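Local coordinates for uncharacterized protein (Mycobacterium tuberculosis, PDB 4Q6U), which is of unknown function but carries a GAF-related N-terminal domain and two PAS-fold domains, consistent with a role as a triple sensor-domain protein, at residues R105-W113 against D122-S130. Numbering follows the deposited sequence.
Sequences RPIPGPLKW and DTPESLTNS
Gly109 brings no side chain of its own to the first turn of helix 124-129, so its CA comes within 3.8 Å of Ser126 CA: a worked example of a short helix laid across a β-strand, here at 104°. Polar bonds secure this tight part at both ends of the helix. At the helix N terminus, Thr123 and Ser126 form a capping box, each backbone N bonding to the other's hydroxyl oxygen. Thr123 OG1, set between its backbone N and carbonyl carbon (chi1 56°), accepts from Ser126 N and donates to Pro110 O at 2.9 Å, in the carbonyl plane. Ser126 OG gives its own proton to the anti side of Asp122 OD2, a carboxylate oxygen that also lies 3.9 Å from Leu111 CB. Near its C-terminal end, Asn129 ND2 donates to Ile107 O at 2.8 Å, tilted from the carbonyl plane. The exposed margin is looser: Ile107 CG2 rests on Glu125 CG at 3.7 Å, while the other branch of Ile107 and the Glu125 carboxylate lead away. In the PAS-fold middle domain, the helix follows edge strand 119-121 and packs on strand 109-114, while Asn213 of adjoining strand 206-215 bonds to Gly109, Ser126 and Asn129; Pro108 and Pro110 touch Val81 of strand 74-82 in the N-terminal domain.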
ATOM      1  N   ARG B 105       6.280 -30.977 -14.581  1.00 61.27           N
ATOM      2  CA  ARG B 105       6.456 -29.675 -15.201  1.00 57.21           C
ATOM      3  C   ARG B 105       5.308 -28.747 -14.835  1.00 51.72           C
ATOM      4  O   ARG B 105       4.146 -29.059 -15.106  1.00 50.83           O
ATOM      5  CB  ARG B 105       6.564 -29.812 -16.726  1.00 54.28           C
ATOM      6  CG  ARG B 105       6.906 -28.513 -17.431  1.00 51.25           C
ATOM      7  CD  ARG B 105       7.160 -28.716 -18.910  1.00 54.42           C
ATOM      8  NE  ARG B 105       6.007 -29.299 -19.594  1.00 56.38           N
ATOM      9  CZ  ARG B 105       4.981 -28.597 -20.056  1.00 58.95           C
ATOM     10  NH1 ARG B 105       4.950 -27.276 -19.904  1.00 50.59           N
ATOM     11  NH2 ARG B 105       3.980 -29.220 -20.664  1.00 63.72           N
ATOM     12  N   PRO B 106       5.627 -27.601 -14.210  1.00 47.95           N
ATOM     13  CA  PRO B 106       4.575 -26.622 -13.912  1.00 49.18           C
ATOM     14  C   PRO B 106       3.980 -26.111 -15.210  1.00 48.65           C
ATOM     15  O   PRO B 106       4.741 -25.744 -16.105  1.00 49.11           O
ATOM     16  CB  PRO B 106       5.314 -25.504 -13.165  1.00 52.01           C
ATOM     17  CG  PRO B 106       6.636 -26.090 -12.754  1.00 52.53           C
ATOM     18  CD  PRO B 106       6.959 -27.126 -13.801  1.00 48.15           C
ATOM     19  N   ILE B 107       2.657 -26.102 -15.332  1.00 44.20           N
ATOM     20  CA  ILE B 107       2.052 -25.693 -16.594  1.00 44.90           C
ATOM     21  C   ILE B 107       1.951 -24.176 -16.687  1.00 38.83           C
ATOM     22  O   ILE B 107       1.227 -23.541 -15.911  1.00 42.95           O
ATOM     23  CB  ILE B 107       0.653 -26.297 -16.800  1.00 51.65           C
ATOM     24  CG1 ILE B 107       0.641 -27.788 -16.460  1.00 49.81           C
ATOM     25  CG2 ILE B 107       0.203 -26.085 -18.245  1.00 55.36           C
ATOM     26  CD1 ILE B 107       1.614 -28.616 -17.267  1.00 53.34           C
ATOM     27  N   PRO B 108       2.685 -23.583 -17.641  1.00 42.78           N
ATOM     28  CA  PRO B 108       2.611 -22.140 -17.871  1.00 39.20           C
ATOM     29  C   PRO B 108       1.361 -21.799 -18.671  1.00 37.42           C
ATOM     30  O   PRO B 108       0.914 -22.623 -19.463  1.00 36.59           O
ATOM     31  CB  PRO B 108       3.896 -21.838 -18.665  1.00 40.67           C
ATOM     32  CG  PRO B 108       4.594 -23.173 -18.857  1.00 50.58           C
ATOM     33  CD  PRO B 108       3.570 -24.231 -18.619  1.00 47.06           C
ATOM     34  N   GLY B 109       0.808 -20.607 -18.458  1.00 34.25           N
ATOM     35  CA  GLY B 109      -0.418 -20.208 -19.113  1.00 39.90           C
ATOM     36  C   GLY B 109      -0.238 -18.896 -19.847  1.00 35.83           C
ATOM     37  O   GLY B 109      -0.156 -17.837 -19.224  1.00 36.01           O
ATOM     38  N   PRO B 110      -0.157 -18.965 -21.181  1.00 36.87           N
ATOM     39  CA  PRO B 110      -0.006 -17.782 -22.024  1.00 36.72           C
ATOM     40  C   PRO B 110      -1.330 -17.044 -22.145  1.00 38.27           C
ATOM     41  O   PRO B 110      -2.391 -17.668 -22.178  1.00 32.73           O
ATOM     42  CB  PRO B 110       0.432 -18.364 -23.367  1.00 40.09           C
ATOM     43  CG  PRO B 110      -0.213 -19.695 -23.399  1.00 40.50           C
ATOM     44  CD  PRO B 110      -0.285 -20.197 -21.982  1.00 35.94           C
ATOM     45  N   LEU B 111      -1.258 -15.721 -22.160  1.00 35.67           N
ATOM     46  CA  LEU B 111      -2.424 -14.884 -22.419  1.00 31.94           C
ATOM     47  C   LEU B 111      -1.955 -13.570 -23.031  1.00 30.95           C
ATOM     48  O   LEU B 111      -0.753 -13.263 -23.034  1.00 34.28           O
ATOM     49  CB  LEU B 111      -3.214 -14.620 -21.130  1.00 29.11           C
ATOM     50  CG  LEU B 111      -2.478 -13.826 -20.039  1.00 33.83           C
ATOM     51  CD1 LEU B 111      -3.399 -12.781 -19.432  1.00 37.67           C
ATOM     52  CD2 LEU B 111      -1.954 -14.729 -18.941  1.00 32.05           C
ATOM     53  N   LYS B 112      -2.895 -12.777 -23.523  1.00 32.11           N
ATOM     54  CA  LYS B 112      -2.546 -11.464 -24.026  1.00 30.11           C
ATOM     55  C   LYS B 112      -3.676 -10.487 -23.783  1.00 35.04           C
ATOM     56  O   LYS B 112      -4.852 -10.870 -23.710  1.00 30.04           O
ATOM     57  CB  LYS B 112      -2.211 -11.504 -25.522  1.00 31.69           C
ATOM     58  CG  LYS B 112      -3.372 -11.885 -26.411  1.00 32.33           C
ATOM     59  CD  LYS B 112      -2.966 -11.882 -27.887  1.00 36.73           C
ATOM     60  CE  LYS B 112      -4.135 -12.251 -28.793  1.00 36.14           C
ATOM     61  NZ  LYS B 112      -3.685 -12.326 -30.215  1.00 40.64           N
ATOM     62  N   TRP B 113      -3.294  -9.227 -23.628  1.00 31.49           N
ATOM     63  CA  TRP B 113      -4.235  -8.122 -23.567  1.00 32.96           C
ATOM     64  C   TRP B 113      -3.984  -7.263 -24.795  1.00 34.93           C
ATOM     65  O   TRP B 113      -2.871  -6.754 -24.974  1.00 34.08           O
ATOM     66  CB  TRP B 113      -4.059  -7.297 -22.287  1.00 31.03           C
ATOM     67  CG  TRP B 113      -4.602  -7.940 -21.053  1.00 30.10           C
ATOM     68  CD1 TRP B 113      -4.990  -9.241 -20.903  1.00 36.09           C
ATOM     69  CD2 TRP B 113      -4.838  -7.302 -19.794  1.00 29.67           C
ATOM     70  NE1 TRP B 113      -5.445  -9.451 -19.616  1.00 30.76           N
ATOM     71  CE2 TRP B 113      -5.363  -8.276 -18.922  1.00 29.75           C
ATOM     72  CE3 TRP B 113      -4.656  -5.994 -19.319  1.00 28.66           C
ATOM     73  CZ2 TRP B 113      -5.703  -7.986 -17.591  1.00 35.79           C
ATOM     74  CZ3 TRP B 113      -4.997  -5.710 -18.004  1.00 28.00           C
ATOM     75  CH2 TRP B 113      -5.513  -6.703 -17.155  1.00 27.63           C
ATOM     76  N   ASP B 122      -7.414 -15.268 -23.202  1.00 29.65           N
ATOM     77  CA  ASP B 122      -6.720 -16.192 -22.294  1.00 33.25           C
ATOM     78  C   ASP B 122      -6.647 -17.567 -22.911  1.00 33.33           C
ATOM     79  O   ASP B 122      -7.026 -17.747 -24.071  1.00 32.47           O
ATOM     80  CB  ASP B 122      -7.421 -16.282 -20.944  1.00 31.27           C
ATOM     81  CG  ASP B 122      -7.090 -15.116 -20.044  1.00 37.87           C
ATOM     82  OD1 ASP B 122      -7.519 -13.996 -20.375  1.00 37.75           O
ATOM     83  OD2 ASP B 122      -6.401 -15.322 -19.020  1.00 35.79           O
ATOM     84  N   THR B 123      -6.167 -18.526 -22.121  1.00 31.82           N
ATOM     85  CA  THR B 123      -6.109 -19.939 -22.510  1.00 33.49           C
ATOM     86  C   THR B 123      -6.687 -20.779 -21.369  1.00 33.58           C
ATOM     87  O   THR B 123      -6.808 -20.282 -20.248  1.00 37.48           O
ATOM     88  CB  THR B 123      -4.661 -20.391 -22.811  1.00 42.61           C
ATOM     89  OG1 THR B 123      -3.827 -20.116 -21.680  1.00 42.49           O
ATOM     90  CG2 THR B 123      -4.106 -19.659 -24.024  1.00 48.52           C
ATOM     91  N   PRO B 124      -7.074 -22.035 -21.646  1.00 38.77           N
ATOM     92  CA  PRO B 124      -7.431 -22.952 -20.555  1.00 38.26           C
ATOM     93  C   PRO B 124      -6.356 -22.999 -19.467  1.00 36.34           C
ATOM     94  O   PRO B 124      -6.662 -23.005 -18.271  1.00 39.55           O
ATOM     95  CB  PRO B 124      -7.550 -24.305 -21.268  1.00 40.82           C
ATOM     96  CG  PRO B 124      -8.025 -23.935 -22.641  1.00 48.13           C
ATOM     97  CD  PRO B 124      -7.355 -22.624 -22.971  1.00 46.08           C
ATOM     98  N   GLU B 125      -5.099 -23.016 -19.894  1.00 36.62           N
ATOM     99  CA  GLU B 125      -3.976 -23.042 -18.970  1.00 36.00           C
ATOM    100  C   GLU B 125      -3.914 -21.770 -18.113  1.00 33.64           C
ATOM    101  O   GLU B 125      -3.771 -21.847 -16.885  1.00 35.61           O
ATOM    102  CB  GLU B 125      -2.668 -23.242 -19.744  1.00 39.13           C
ATOM    103  CG  GLU B 125      -2.499 -24.639 -20.369  1.00 44.25           C
ATOM    104  CD  GLU B 125      -3.316 -24.841 -21.639  1.00 52.93           C
ATOM    105  OE1 GLU B 125      -3.800 -23.842 -22.223  1.00 43.54           O
ATOM    106  OE2 GLU B 125      -3.474 -26.010 -22.052  1.00 53.19           O
ATOM    107  N   SER B 126      -4.032 -20.601 -18.737  1.00 32.55           N
ATOM    108  CA  SER B 126      -3.919 -19.354 -17.971  1.00 36.66           C
ATOM    109  C   SER B 126      -5.103 -19.191 -17.011  1.00 38.33           C
ATOM    110  O   SER B 126      -4.963 -18.656 -15.902  1.00 34.43           O
ATOM    111  CB  SER B 126      -3.812 -18.147 -18.908  1.00 30.47           C
ATOM    112  OG  SER B 126      -5.079 -17.729 -19.415  1.00 34.95           O
ATOM    113  N   LEU B 127      -6.258 -19.692 -17.429  1.00 34.48           N
ATOM    114  CA  LEU B 127      -7.464 -19.638 -16.614  1.00 38.60           C
ATOM    115  C   LEU B 127      -7.381 -20.601 -15.437  1.00 36.14           C
ATOM    116  O   LEU B 127      -7.723 -20.245 -14.308  1.00 42.93           O
ATOM    117  CB  LEU B 127      -8.696 -19.952 -17.471  1.00 33.77           C
ATOM    118  CG  LEU B 127      -9.098 -18.831 -18.427  1.00 32.04           C
ATOM    119  CD1 LEU B 127     -10.223 -19.303 -19.324  1.00 42.58           C
ATOM    120  CD2 LEU B 127      -9.513 -17.586 -17.665  1.00 28.91           C
ATOM    121  N   THR B 128      -6.911 -21.816 -15.702  1.00 35.11           N
ATOM    122  CA  THR B 128      -6.733 -22.809 -14.649  1.00 33.89           C
ATOM    123  C   THR B 128      -5.733 -22.335 -13.600  1.00 45.35           C
ATOM    124  O   THR B 128      -6.003 -22.419 -12.400  1.00 42.89           O
ATOM    125  CB  THR B 128      -6.261 -24.152 -15.213  1.00 43.17           C
ATOM    126  OG1 THR B 128      -7.314 -24.720 -15.993  1.00 42.56           O
ATOM    127  CG2 THR B 128      -5.898 -25.110 -14.083  1.00 51.42           C
ATOM    128  N   ASN B 129      -4.585 -21.841 -14.061  1.00 35.88           N
ATOM    129  CA  ASN B 129      -3.566 -21.300 -13.169  1.00 38.55           C
ATOM    130  C   ASN B 129      -4.144 -20.216 -12.256  1.00 32.84           C
ATOM    131  O   ASN B 129      -3.842 -20.172 -11.063  1.00 35.79           O
ATOM    132  CB  ASN B 129      -2.381 -20.754 -13.976  1.00 32.41           C
ATOM    133  CG  ASN B 129      -1.543 -21.869 -14.612  1.00 47.51           C
ATOM    134  OD1 ASN B 129      -1.697 -23.036 -14.270  1.00 45.98           O
ATOM    135  ND2 ASN B 129      -0.654 -21.505 -15.528  1.00 33.89           N
ATOM    136  N   SER B 130      -4.999 -19.363 -12.807  1.00 32.39           N
ATOM    137  CA  SER B 130      -5.559 -18.279 -12.011  1.00 36.38           C
ATOM    138  C   SER B 130      -6.771 -18.769 -11.213  1.00 38.05           C
ATOM    139  O   SER B 130      -7.475 -17.985 -10.593  1.00 36.88           O
ATOM    140  CB  SER B 130      -5.921 -17.081 -12.898  1.00 37.48           C
ATOM    141  OG  SER B 130      -6.954 -17.393 -13.804  1.00 45.87           O
TER